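Long-range contact in dual function macrocyclase-peptidase POPB (Galerina marginata, PDB 5N4B), which cleaves peptide bonds after proline and macrocyclizes the trimmed precursor peptide during biosynthesis of the amanitin toxins: residues Ala78-Pro88 and Leu446-Leu454. The protein carries 1 engineered substitution. Residues are numbered along the deposited sequence; the frame is centred on the assembly and turned at random.
Sequences ASRNYAKFSAP and LRTTKVNEL
Phe85 and Arg447 meet at the seam of the seven-bladed beta-propeller, where the start of strand 84-90 and the loop before it face, antiparallel, the end of strand 443-448 and the loop after it. No backbone-to-backbone hydrogen bond joins the two segments; side chains and bridging waters do. The first blade (84-133) and the last (405-448) are each one continuous stretch with no strand exchanged, consistent with the unlatched propeller of prolyl oligopeptidases. The guanidinium of Arg447 lies flat on the Phe85 ring, planes 6° apart, with CZ 3.5 Å from the ring centroid: a cation-pi stack. A bent chain folds the arginine over that face, while NH2 salt-bridges Asp125 and NH1 reaches Ser86 O through a water. On the ring's other face a second water links Phe85 N to Thr449 OG1, which also bonds Gly428 O. Tyr82 is sandwiched: Val451 CG1 sits 3.8 Å from its ring centroid as a CH-pi contact, and Lys84 NZ stands over the opposite face. Thr449 CG2 comes within 3.6 Å of Tyr82 CE2, crossing nearly at right angles. Asn452 ND2 bonds Ala78 O at 2.9 Å, almost straight at 170°; a chi1 of -171° swings the amide away from its own N toward the helix end. Asn81 N approaches that oxygen from the other face of the carbonyl plane, so two donors grip it. Leu446 CD2 touches Pro88 CD at 3.6 Å, tip to tip. Strand 96-101 flanks 84-90, strand 426-434 pairs with 443-448, and helix 510-519 receives Ser79 and Leu454 where the propeller joins the hydrolase domain.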
# COMPACT_ATOMS: atom_id res chain seq x y z
N ALA A 78 23.67 2.71 -5.54
CA ALA A 78 23.90 3.92 -6.33
C ALA A 78 22.62 4.40 -6.99
O ALA A 78 22.36 5.60 -7.06
CB ALA A 78 25.00 3.66 -7.35
N SER A 79 21.81 3.47 -7.48
CA SER A 79 20.58 3.86 -8.16
C SER A 79 19.59 4.55 -7.23
O SER A 79 18.77 5.33 -7.69
CB SER A 79 19.93 2.65 -8.85
OG SER A 79 19.15 1.88 -7.98
N ARG A 80 19.65 4.28 -5.94
CA ARG A 80 18.78 4.90 -4.93
C ARG A 80 19.36 6.20 -4.39
O ARG A 80 18.66 6.94 -3.73
CB ARG A 80 18.56 3.92 -3.77
CG ARG A 80 17.74 2.71 -4.13
CD ARG A 80 16.29 2.86 -3.90
NE ARG A 80 15.99 3.18 -2.50
CZ ARG A 80 15.06 2.57 -1.77
NH1 ARG A 80 14.89 2.95 -0.52
NH2 ARG A 80 14.29 1.62 -2.30
N ASN A 81 20.62 6.50 -4.69
CA ASN A 81 21.32 7.61 -4.02
C ASN A 81 21.11 8.91 -4.80
O ASN A 81 22.01 9.44 -5.46
CB ASN A 81 22.79 7.26 -3.90
CG ASN A 81 23.51 8.18 -2.95
OD1 ASN A 81 22.89 8.91 -2.19
ND2 ASN A 81 24.82 8.14 -2.98
N TYR A 82 19.88 9.43 -4.66
CA TYR A 82 19.54 10.73 -5.23
C TYR A 82 18.53 11.40 -4.31
O TYR A 82 17.74 10.72 -3.64
CB TYR A 82 18.95 10.64 -6.66
CG TYR A 82 17.71 9.80 -6.80
CD1 TYR A 82 17.81 8.45 -7.11
CD2 TYR A 82 16.45 10.35 -6.65
CE1 TYR A 82 16.69 7.66 -7.25
CE2 TYR A 82 15.31 9.53 -6.78
CZ TYR A 82 15.44 8.22 -7.09
OH TYR A 82 14.29 7.48 -7.25
N ALA A 83 18.56 12.73 -4.27
CA ALA A 83 17.68 13.50 -3.40
C ALA A 83 16.23 13.30 -3.79
O ALA A 83 15.88 13.22 -4.97
CB ALA A 83 18.03 14.98 -3.55
N LYS A 84 15.38 13.16 -2.77
CA LYS A 84 13.94 12.95 -2.96
C LYS A 84 13.16 13.95 -2.14
O LYS A 84 13.61 14.40 -1.09
CB LYS A 84 13.51 11.53 -2.61
CG LYS A 84 14.14 10.55 -3.61
CD LYS A 84 13.96 9.14 -3.20
CE LYS A 84 15.05 8.64 -2.29
NZ LYS A 84 16.25 8.27 -3.07
N PHE A 85 11.97 14.30 -2.60
CA PHE A 85 11.19 15.36 -1.97
C PHE A 85 9.71 15.17 -2.30
O PHE A 85 9.34 14.54 -3.28
CB PHE A 85 11.63 16.77 -2.41
CG PHE A 85 12.08 16.82 -3.81
CD1 PHE A 85 11.18 16.81 -4.86
CD2 PHE A 85 13.43 16.79 -4.07
CE1 PHE A 85 11.68 16.79 -6.21
CE2 PHE A 85 13.92 16.78 -5.38
CZ PHE A 85 13.03 16.78 -6.41
N SER A 86 8.88 15.70 -1.42
CA SER A 86 7.43 15.70 -1.59
C SER A 86 6.95 17.01 -2.16
O SER A 86 7.68 17.99 -2.26
CB SER A 86 6.74 15.47 -0.24
OG SER A 86 6.82 16.65 0.59
N ALA A 87 5.65 17.04 -2.49
CA ALA A 87 4.99 18.32 -2.71
C ALA A 87 5.03 19.14 -1.42
O ALA A 87 4.97 18.58 -0.31
CB ALA A 87 3.53 18.13 -3.12
N PRO A 88 5.13 20.47 -1.50
CA PRO A 88 5.07 21.30 -0.29
C PRO A 88 3.61 21.64 0.02
O PRO A 88 2.75 21.63 -0.86
CB PRO A 88 5.87 22.55 -0.72
CG PRO A 88 5.50 22.72 -2.19
CD PRO A 88 5.38 21.29 -2.71
N LEU A 446 6.91 22.62 -10.67
CA LEU A 446 7.60 23.11 -9.49
C LEU A 446 8.95 22.45 -9.32
O LEU A 446 9.95 23.12 -9.09
CB LEU A 446 6.75 22.85 -8.26
CG LEU A 446 7.35 23.39 -6.96
CD1 LEU A 446 7.12 24.94 -6.80
CD2 LEU A 446 6.81 22.67 -5.72
N ARG A 447 9.00 21.12 -9.39
CA ARG A 447 10.22 20.37 -9.20
C ARG A 447 10.15 19.10 -10.01
O ARG A 447 9.07 18.52 -10.19
CB ARG A 447 10.42 19.89 -7.74
CG ARG A 447 10.31 20.97 -6.71
CD ARG A 447 10.74 20.47 -5.32
NE ARG A 447 12.17 20.30 -5.27
CZ ARG A 447 12.86 20.15 -4.15
NH1 ARG A 447 12.26 20.10 -2.99
NH2 ARG A 447 14.18 20.10 -4.19
N THR A 448 11.32 18.66 -10.50
CA THR A 448 11.50 17.37 -11.13
C THR A 448 12.59 16.61 -10.38
O THR A 448 13.65 17.16 -10.12
CB THR A 448 11.91 17.61 -12.57
OG1 THR A 448 10.95 18.48 -13.21
CG2 THR A 448 12.03 16.30 -13.29
N THR A 449 12.34 15.35 -10.07
CA THR A 449 13.31 14.52 -9.37
C THR A 449 14.40 14.12 -10.35
O THR A 449 14.12 13.63 -11.44
CB THR A 449 12.60 13.28 -8.80
OG1 THR A 449 11.54 13.68 -7.93
CG2 THR A 449 13.54 12.43 -7.97
N LYS A 450 15.66 14.34 -9.95
CA LYS A 450 16.84 14.01 -10.75
C LYS A 450 17.48 12.77 -10.15
O LYS A 450 17.85 12.78 -8.98
CB LYS A 450 17.86 15.15 -10.74
CG LYS A 450 17.35 16.50 -11.18
CD LYS A 450 16.61 16.42 -12.51
CE LYS A 450 16.18 17.82 -12.96
NZ LYS A 450 15.48 18.61 -11.86
N VAL A 451 17.63 11.73 -10.94
CA VAL A 451 18.11 10.45 -10.41
C VAL A 451 19.62 10.33 -10.55
O VAL A 451 20.29 11.31 -10.92
CB VAL A 451 17.32 9.28 -10.99
CG1 VAL A 451 15.83 9.47 -10.67
CG2 VAL A 451 17.59 9.13 -12.50
N ASN A 452 20.18 9.17 -10.22
CA ASN A 452 21.63 8.96 -10.18
C ASN A 452 22.00 7.78 -11.08
O ASN A 452 21.44 6.68 -10.95
CB ASN A 452 22.10 8.68 -8.76
CG ASN A 452 23.60 8.66 -8.64
OD1 ASN A 452 24.28 9.53 -9.18
ND2 ASN A 452 24.12 7.67 -7.96
N GLU A 453 22.97 8.04 -11.96
CA GLU A 453 23.52 7.06 -12.91
C GLU A 453 22.56 6.73 -14.06
O GLU A 453 22.88 6.97 -15.24
CB GLU A 453 24.05 5.81 -12.22
CG GLU A 453 25.24 6.10 -11.24
CD GLU A 453 25.98 4.86 -10.80
OE1 GLU A 453 25.63 3.75 -11.24
OE2 GLU A 453 26.92 4.94 -9.98
N LEU A 454 21.36 6.30 -13.71
CA LEU A 454 20.31 6.00 -14.65
C LEU A 454 19.93 7.25 -15.44
O LEU A 454 19.85 8.34 -14.89
CB LEU A 454 19.03 5.62 -13.88
CG LEU A 454 18.91 4.26 -13.29
CD1 LEU A 454 17.66 4.19 -12.44
CD2 LEU A 454 18.94 3.15 -14.39
O HOH W 1 18.86 6.54 -10.04
O HOH W 2 16.85 14.52 -7.22
O HOH W 3 11.00 13.31 -5.24
O HOH W 4 9.38 20.20 -2.24